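Local coordinates for UDP-glucose:anthocyanidin 3-O-glucosyltransferase (Clitoria ternatea, PDB 4REL), which is a plant glucosyltransferase of the GT-B fold, with two domains each built around a parallel beta sheet flanked by helices, at residues A[44-47]-A[48-52]; A[179-182]-A[183-186]; A[398-401]-A[402-406]; A[434-437]-A[438-442]. All blocks are in the same frame, centred on the assembly; numbering follows the deposited sequence. Where two conformers were deposited one is given.

Contact 1 of 4, residues A[44-47]-A[48-52]; sequences SSNA and FLFTK
The carbonyl oxygen of Ala47 receives two donors from Thr51. The hydroxyl bond is the short one, with Thr51 OG1 2.6 Å from Ala47 O, in the carbonyl plane on a lone pair. The second is weak, Thr51 N lying 3.4 Å from Ala47 O. A chi1 of -68° sets OG1 beside the Thr51 backbone nitrogen, which explains how hydroxyl and amide reach the same oxygen. One residue earlier, the regular i to i+4 bond is made: Phe50 N donates to Asn46 O at 2.8 Å. These two residues also meet through their side chains: Asn46 OD1 sits at the edge of the Phe50 ring, in its plane and 3.8 Å from CE2, with amide and ring planes 61° apart. Leu49 CB lies over the centre of one face of that ring. The amide of Asn46 is fixed from its other end, since ND2 donates to Phe62 O. The helix belongs to a beta-alpha-beta unit between strands 36-42 and 59-64: Phe50 packs edge-to-face with Phe39 of the first and touches Val61 of the second, while Phe48 and Leu49 rest on Leu18 of helix 18-31.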
# COMPACT_ATOMS: atom_id res chain seq x y z
N SER A 44 -0.35 19.98 0.96
CA SER A 44 0.11 19.01 1.94
C SER A 44 0.76 17.77 1.32
O SER A 44 1.73 17.25 1.86
CB SER A 44 -1.02 18.63 2.91
OG SER A 44 -2.08 18.03 2.23
N SER A 45 0.25 17.30 0.18
CA SER A 45 0.84 16.11 -0.43
C SER A 45 2.18 16.44 -1.08
O SER A 45 3.10 15.62 -1.09
CB SER A 45 -0.11 15.40 -1.40
OG SER A 45 -0.17 16.03 -2.67
N ASN A 46 2.28 17.65 -1.63
CA ASN A 46 3.53 18.08 -2.24
C ASN A 46 4.59 18.30 -1.16
O ASN A 46 5.76 17.94 -1.35
CB ASN A 46 3.34 19.33 -3.10
CG ASN A 46 2.59 19.04 -4.40
OD1 ASN A 46 2.46 17.89 -4.82
ND2 ASN A 46 2.11 20.09 -5.05
N ALA A 47 4.19 18.84 -0.02
CA ALA A 47 5.13 19.01 1.09
C ALA A 47 5.67 17.65 1.53
O ALA A 47 6.87 17.47 1.77
CB ALA A 47 4.47 19.71 2.26
N PHE A 48 4.76 16.68 1.63
CA PHE A 48 5.09 15.33 2.05
C PHE A 48 6.14 14.67 1.15
O PHE A 48 7.08 14.06 1.65
CB PHE A 48 3.83 14.47 2.11
CG PHE A 48 4.06 13.07 2.61
CD1 PHE A 48 4.19 12.83 3.97
CD2 PHE A 48 4.14 12.01 1.73
CE1 PHE A 48 4.38 11.54 4.44
CE2 PHE A 48 4.34 10.73 2.19
CZ PHE A 48 4.46 10.49 3.55
N LEU A 49 5.98 14.81 -0.16
CA LEU A 49 6.89 14.16 -1.11
C LEU A 49 8.15 14.94 -1.45
O LEU A 49 9.21 14.36 -1.59
CB LEU A 49 6.18 13.86 -2.44
CG LEU A 49 5.32 12.60 -2.52
CD1 LEU A 49 4.70 12.51 -3.92
CD2 LEU A 49 6.12 11.33 -2.19
N PHE A 50 8.03 16.26 -1.59
CA PHE A 50 9.09 17.00 -2.27
C PHE A 50 9.92 17.95 -1.40
O PHE A 50 10.79 18.65 -1.92
CB PHE A 50 8.49 17.76 -3.46
CG PHE A 50 7.80 16.87 -4.45
CD1 PHE A 50 8.53 15.99 -5.24
CD2 PHE A 50 6.41 16.89 -4.59
CE1 PHE A 50 7.90 15.15 -6.15
CE2 PHE A 50 5.78 16.07 -5.50
CZ PHE A 50 6.51 15.20 -6.28
N THR A 51 9.68 17.96 -0.10
CA THR A 51 10.43 18.86 0.76
C THR A 51 11.94 18.59 0.74
O THR A 51 12.73 19.49 0.43
CB THR A 51 9.90 18.83 2.21
OG1 THR A 51 8.59 19.41 2.25
CG2 THR A 51 10.81 19.62 3.14
N LYS A 52 12.33 17.36 1.03
CA LYS A 52 13.74 17.04 1.24
C LYS A 52 14.39 16.49 -0.03
O LYS A 52 15.53 16.02 -0.00
CB LYS A 52 13.88 15.99 2.34
CG LYS A 52 12.98 16.21 3.56
CD LYS A 52 13.70 17.01 4.64
CE LYS A 52 12.75 17.48 5.73
NZ LYS A 52 12.12 16.35 6.47

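Contact 2 of 4, residues A[179-182]-A[183-186]; sequences PQDM and LDVG. With KMP (3,5,7-trihydroxy-2-(4-hydroxyphenyl)-4H-chromen-4-one), chain B.
The turn through Gln180 to Asp184 is closed by the carbonyl of Gln180, which takes two amides at once. Leu183 N donates to Gln180 O at 2.9 Å from well above the carbonyl plane, and Asp184 N donates to Gln180 O at 3.2 Å, close to the line of the carbonyl bond. With Met182 N bonded to Pro179 O at 3.2 Å, this makes a single compact turn: residues 180-182 have helical backbone angles but lack regular helical bonding, and Asp184, with psi 132°, leads the chain away.

The side chains close the same turn. Gln180 bends at chi2 (65°), bringing its amide across Asp184, where NE2 donates to OD1 of Asp184 at 3.1 Å. The bond is nearly straight (168°) and lies in the amide plane, yet it meets the carboxylate from above that group's plane. Asp181 serves the ligand instead: Asp181 OD2 accepts a hydrogen bond from KMP O29 at 2.7 Å, and Pro179 CB lies 3.7 Å from KMP O29. The loop thus forms part of the ligand pocket, where His17 holds the same molecule by another hydrogen bond. Leu183 packs on Ile151 and Cys155 of helix 148-157, whose Arg152 binds Met182 O, while Asp181 touches Phe192 and Met182 touches Asn197 of helix 191-197.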
# COMPACT_ATOMS: atom_id res chain seq x y z
N PRO A 179 -13.66 -5.47 2.81
CA PRO A 179 -13.64 -4.10 3.35
C PRO A 179 -15.03 -3.64 3.76
O PRO A 179 -15.97 -3.75 2.96
CB PRO A 179 -13.14 -3.27 2.16
CG PRO A 179 -12.28 -4.22 1.38
CD PRO A 179 -13.00 -5.55 1.49
N GLN A 180 -15.18 -3.15 4.99
CA GLN A 180 -16.49 -2.70 5.44
C GLN A 180 -17.04 -1.59 4.54
O GLN A 180 -18.25 -1.52 4.31
CB GLN A 180 -16.44 -2.22 6.90
CG GLN A 180 -17.79 -1.81 7.46
CD GLN A 180 -18.76 -2.96 7.55
OE1 GLN A 180 -18.41 -4.06 8.00
NE2 GLN A 180 -20.00 -2.74 7.11
N ASP A 181 -16.15 -0.74 4.03
CA ASP A 181 -16.56 0.37 3.17
C ASP A 181 -17.47 -0.06 2.01
O ASP A 181 -18.38 0.68 1.63
CB ASP A 181 -15.34 1.11 2.58
CG ASP A 181 -14.59 1.95 3.61
OD1 ASP A 181 -15.23 2.48 4.54
OD2 ASP A 181 -13.36 2.08 3.47
N MET A 182 -17.23 -1.25 1.46
CA MET A 182 -17.96 -1.64 0.26
C MET A 182 -19.32 -2.24 0.59
O MET A 182 -20.16 -2.41 -0.30
CB MET A 182 -17.14 -2.54 -0.66
CG MET A 182 -16.98 -3.98 -0.23
SD MET A 182 -16.15 -4.95 -1.54
CE MET A 182 -17.32 -4.81 -2.87
N LEU A 183 -19.54 -2.51 1.87
CA LEU A 183 -20.81 -3.05 2.34
C LEU A 183 -21.76 -1.97 2.85
O LEU A 183 -22.99 -2.17 2.85
CB LEU A 183 -20.56 -4.07 3.45
CG LEU A 183 -19.68 -5.28 3.15
CD1 LEU A 183 -19.63 -6.19 4.36
CD2 LEU A 183 -20.19 -6.05 1.93
N ASP A 184 -21.22 -0.84 3.31
CA ASP A 184 -22.03 0.21 3.93
C ASP A 184 -23.06 0.76 2.95
O ASP A 184 -22.73 1.08 1.81
CB ASP A 184 -21.16 1.37 4.42
CG ASP A 184 -20.35 1.02 5.66
OD1 ASP A 184 -20.78 0.14 6.44
OD2 ASP A 184 -19.28 1.63 5.84
N VAL A 185 -24.31 0.87 3.40
CA VAL A 185 -25.37 1.47 2.60
C VAL A 185 -26.08 2.56 3.41
O VAL A 185 -26.19 2.45 4.64
CB VAL A 185 -26.41 0.42 2.13
CG1 VAL A 185 -25.79 -0.51 1.09
CG2 VAL A 185 -26.94 -0.38 3.31
N GLY A 186 -26.54 3.60 2.74
CA GLY A 186 -27.25 4.67 3.42
C GLY A 186 -26.35 5.71 4.07
O GLY A 186 -25.34 6.11 3.49
C1 KMP B . -10.33 -0.27 0.61
C2 KMP B . -9.02 0.00 0.26
C3 KMP B . -8.37 1.21 0.81
C4 KMP B . -9.13 2.09 1.72
C5 KMP B . -10.44 1.74 2.01
C6 KMP B . -11.02 0.59 1.47
C9 KMP B . -6.97 1.55 0.47
C10 KMP B . -6.39 2.78 1.06
C11 KMP B . -7.25 3.61 1.97
C14 KMP B . -6.76 4.86 2.61
C15 KMP B . -5.58 5.49 2.21
C16 KMP B . -5.15 6.65 2.84
C17 KMP B . -5.89 7.19 3.87
C18 KMP B . -7.07 6.58 4.28
C19 KMP B . -7.50 5.42 3.65
O12 KMP B . -8.55 3.22 2.25
O13 KMP B . -6.30 0.81 -0.30
O24 KMP B . -5.46 8.33 4.48
O27 KMP B . -5.10 3.10 0.76
O29 KMP B . -12.31 0.29 1.79
O30 KMP B . -8.33 -0.82 -0.58
O HOH W 1 -20.69 0.94 0.33

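Contact 3 of 4, residues A[398-401]-A[402-406]; sequences SLNL and ILVQE
Gln405 turns back over Asn400 because its chi1 of -60° sets CG beside its own backbone nitrogen, and an extended chi2 of 178° carries the amide past Asn400 CB, its OE1 end toward Leu401. The result is measurable at two points: Gln405 CG lies 3.3 Å from Asn400 O, and Gln405 NE2 lies 3.6 Å from Asn400 CB. This is the C-terminal end of helix 392-403, in the part of the GT-B fold built on the six-stranded parallel sheet.

The backbone evidence for the helix end is the bifurcated carbonyl of Asn400. Val404 N donates to Asn400 O at 3.1 Å, the usual four-residue spacing, and Gln405 N donates to Asn400 O at 3.0 Å, a five-residue bond of the pi-helical kind; Val404 is where helical backbone angles are lost. A water repeats the pairing between side chains, donating to Asn400 OD1 at 3.0 Å and accepting from Gln405 NE2 at 3.2 Å. The other end of the asparagine amide is held within the helix, ND2 donating to Val396 O. Val404 lies alongside Asn400, pointing the same way, with its methyl CG2 3.6 Å from Asn400 OD1.

Toward the sheet the helix packs mainly through apolar side chains: Leu399 and Ile402 rest on Ile360 of strand 359-361, and Ile402 and Leu403 reach Val339 of strand 337-342. Arg412 of helix 409-425 links to the helix end, its NH1 hydrogen-bonded to the carbonyl oxygens of both Ile402 and Gln405. Between successive turns, Leu399 CD2 approaches Leu403 CD1 to 4.4 Å.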
# COMPACT_ATOMS: atom_id res chain seq x y z
N SER A 398 1.28 -16.69 18.69
CA SER A 398 1.67 -16.42 17.30
C SER A 398 3.17 -16.15 17.19
O SER A 398 3.82 -16.59 16.23
CB SER A 398 0.88 -15.25 16.72
OG SER A 398 -0.50 -15.59 16.65
N LEU A 399 3.72 -15.43 18.17
CA LEU A 399 5.15 -15.12 18.18
C LEU A 399 5.95 -16.41 18.29
O LEU A 399 6.94 -16.59 17.58
CB LEU A 399 5.50 -14.18 19.33
CG LEU A 399 5.07 -12.72 19.16
CD1 LEU A 399 5.14 -11.97 20.49
CD2 LEU A 399 6.00 -12.06 18.16
N ASN A 400 5.52 -17.32 19.17
CA ASN A 400 6.25 -18.58 19.31
C ASN A 400 6.18 -19.45 18.07
O ASN A 400 7.18 -20.05 17.66
CB ASN A 400 5.75 -19.36 20.53
CG ASN A 400 6.42 -18.90 21.81
OD1 ASN A 400 7.51 -19.36 22.15
ND2 ASN A 400 5.76 -18.01 22.53
N LEU A 401 4.99 -19.51 17.47
CA LEU A 401 4.77 -20.31 16.28
C LEU A 401 5.75 -19.94 15.18
O LEU A 401 6.46 -20.81 14.66
CB LEU A 401 3.33 -20.13 15.78
CG LEU A 401 3.02 -20.79 14.43
CD1 LEU A 401 3.16 -22.30 14.57
CD2 LEU A 401 1.62 -20.43 13.97
N ILE A 402 5.81 -18.65 14.85
CA ILE A 402 6.65 -18.19 13.75
C ILE A 402 8.14 -18.16 14.10
O ILE A 402 8.98 -18.58 13.30
CB ILE A 402 6.22 -16.79 13.27
CG1 ILE A 402 4.74 -16.79 12.85
CG2 ILE A 402 7.12 -16.30 12.14
CD1 ILE A 402 4.39 -17.73 11.72
N LEU A 403 8.49 -17.65 15.28
CA LEU A 403 9.91 -17.46 15.60
C LEU A 403 10.68 -18.73 15.96
O LEU A 403 11.84 -18.86 15.57
CB LEU A 403 10.09 -16.43 16.72
CG LEU A 403 9.89 -14.98 16.29
CD1 LEU A 403 9.90 -14.07 17.52
CD2 LEU A 403 10.98 -14.58 15.31
N VAL A 404 10.06 -19.64 16.71
CA VAL A 404 10.83 -20.75 17.29
C VAL A 404 10.28 -22.17 17.09
O VAL A 404 11.05 -23.12 17.04
CB VAL A 404 11.12 -20.54 18.81
CG1 VAL A 404 11.96 -19.30 19.05
CG2 VAL A 404 9.83 -20.48 19.61
N GLN A 405 8.96 -22.33 16.98
CA GLN A 405 8.37 -23.67 16.96
C GLN A 405 8.49 -24.40 15.62
O GLN A 405 8.42 -23.77 14.55
CB GLN A 405 6.92 -23.63 17.44
CG GLN A 405 6.79 -23.11 18.87
CD GLN A 405 5.36 -23.03 19.35
OE1 GLN A 405 4.42 -23.10 18.56
NE2 GLN A 405 5.18 -22.87 20.66
N GLU A 406 8.68 -25.72 15.68
CA GLU A 406 8.80 -26.53 14.47
C GLU A 406 7.51 -26.47 13.66
O GLU A 406 7.52 -26.59 12.44
CB GLU A 406 9.17 -27.99 14.82
CG GLU A 406 9.76 -28.81 13.65
CD GLU A 406 8.70 -29.45 12.76
OE1 GLU A 406 7.57 -29.67 13.25
OE2 GLU A 406 9.00 -29.75 11.58
O HOH W 2 7.95 -22.32 22.22

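Contact 4 of 4, residues A[434-437]-A[438-442]; sequences EDFN and TLVEV
Thr438 opens the second half of the pair by donating its backbone N to Glu434 O at 2.9 Å. Its hydroxyl serves a water: Thr438 OG1 gives its proton to the water oxygen, which in turn donates to Glu434 OE2 at 3.0 Å and to Asp435 OD1 at 2.8 Å. Both water protons are therefore spent on carboxylates, a bridge that would be expected to ease the proximity of two acidic groups. Asp435 is held further by Gln431 NE2 at OD1 and by the backbone N of Tyr235 at OD2.

Leu439 follows with a regular helical bond, its N 3.0 Å from Asp435 O. Val440 makes two links to Phe436, the first through Val440 N to Phe436 O at 2.9 Å. The second is a CH-pi contact: methyl CG2 of Val440 stands over one face of the Phe436 ring, 4.0 Å from its centroid and 26° off the normal, displaced toward CE2. With chi1 at -180°, Phe436 CG stands beside its own carbonyl carbon, whose oxygen already holds Val440 N, and this brings the ring next to the valine. Glu441 N then bonds to Asn437 O at 3.0 Å, continuing the helix.

Helix 431-445 packs against the seven-stranded sheet, Leu439 touching Leu234 of strand 233-235 and Ile132 of strand 131-135, while Phe436 and Val440 both lie on Ile31 of helix 18-31.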
# COMPACT_ATOMS: atom_id res chain seq x y z
N GLU A 434 8.90 -6.43 -19.15
CA GLU A 434 8.13 -6.27 -20.37
C GLU A 434 6.97 -5.29 -20.17
O GLU A 434 6.71 -4.43 -21.01
CB GLU A 434 7.58 -7.62 -20.86
CG GLU A 434 6.69 -7.51 -22.08
CD GLU A 434 5.76 -8.70 -22.26
OE1 GLU A 434 6.19 -9.84 -21.99
OE2 GLU A 434 4.60 -8.49 -22.67
N ASP A 435 6.28 -5.41 -19.04
CA ASP A 435 5.14 -4.56 -18.77
C ASP A 435 5.54 -3.09 -18.64
O ASP A 435 4.79 -2.21 -19.06
CB ASP A 435 4.40 -5.02 -17.50
CG ASP A 435 3.57 -6.26 -17.75
OD1 ASP A 435 3.61 -6.80 -18.88
OD2 ASP A 435 2.90 -6.70 -16.79
N PHE A 436 6.71 -2.84 -18.06
CA PHE A 436 7.21 -1.48 -17.95
C PHE A 436 7.46 -0.91 -19.34
O PHE A 436 7.11 0.23 -19.63
CB PHE A 436 8.49 -1.41 -17.12
CG PHE A 436 9.04 -0.02 -16.97
CD1 PHE A 436 8.47 0.87 -16.07
CD2 PHE A 436 10.12 0.40 -17.73
CE1 PHE A 436 8.98 2.16 -15.93
CE2 PHE A 436 10.63 1.69 -17.59
CZ PHE A 436 10.06 2.57 -16.69
N ASN A 437 8.06 -1.71 -20.22
CA ASN A 437 8.30 -1.26 -21.58
C ASN A 437 6.99 -0.97 -22.30
O ASN A 437 6.88 -0.01 -23.05
CB ASN A 437 9.14 -2.29 -22.36
CG ASN A 437 10.57 -2.36 -21.88
OD1 ASN A 437 11.15 -1.35 -21.46
ND2 ASN A 437 11.17 -3.55 -21.95
N THR A 438 5.98 -1.80 -22.04
CA THR A 438 4.67 -1.59 -22.64
C THR A 438 4.09 -0.25 -22.21
O THR A 438 3.54 0.50 -23.04
CB THR A 438 3.70 -2.72 -22.25
OG1 THR A 438 4.16 -3.94 -22.83
CG2 THR A 438 2.29 -2.44 -22.75
N LEU A 439 4.23 0.06 -20.92
CA LEU A 439 3.77 1.32 -20.37
C LEU A 439 4.50 2.50 -20.99
O LEU A 439 3.88 3.49 -21.38
CB LEU A 439 3.92 1.32 -18.84
CG LEU A 439 3.60 2.62 -18.09
CD1 LEU A 439 2.17 3.06 -18.37
CD2 LEU A 439 3.82 2.42 -16.58
N VAL A 440 5.82 2.39 -21.11
CA VAL A 440 6.61 3.43 -21.74
C VAL A 440 6.13 3.71 -23.17
O VAL A 440 6.01 4.87 -23.57
CB VAL A 440 8.11 3.07 -21.71
CG1 VAL A 440 8.90 4.00 -22.62
CG2 VAL A 440 8.63 3.12 -20.26
N GLU A 441 5.80 2.66 -23.91
CA GLU A 441 5.35 2.86 -25.28
C GLU A 441 3.94 3.45 -25.34
O GLU A 441 3.62 4.19 -26.26
CB GLU A 441 5.44 1.59 -26.14
CG GLU A 441 6.67 0.69 -25.91
CD GLU A 441 8.00 1.43 -25.77
OE1 GLU A 441 8.23 2.43 -26.48
OE2 GLU A 441 8.83 0.97 -24.95
N VAL A 442 3.09 3.16 -24.35
CA VAL A 442 1.78 3.82 -24.32
C VAL A 442 1.98 5.34 -24.24
O VAL A 442 1.34 6.12 -24.96
CB VAL A 442 0.91 3.35 -23.15
CG1 VAL A 442 -0.30 4.25 -22.98
CG2 VAL A 442 0.47 1.91 -23.38
O HOH W 3 3.47 -5.96 -21.53

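In the fold
Followed from the N terminus, the four contacts come strictly in series; none nests in or crosses another. Each is local, and none encloses a loop because its two segments adjoin. Contact 1 lies along helix 43-50, between neighbouring strands of the seven-stranded sheet. Contact 2 shapes the pocket loop between helices 148-157 and 191-197. Contact 3 ends a helix on the six-stranded sheet, on the opposite side of the chain's centre from contact 1, their centres about 40 Å apart. Contact 4, in the last helix, brings the chain back to the first sheet. Contacts 1 and 4 approach most closely, about 16 Å between nearest atoms, and both pack on helix 18-31.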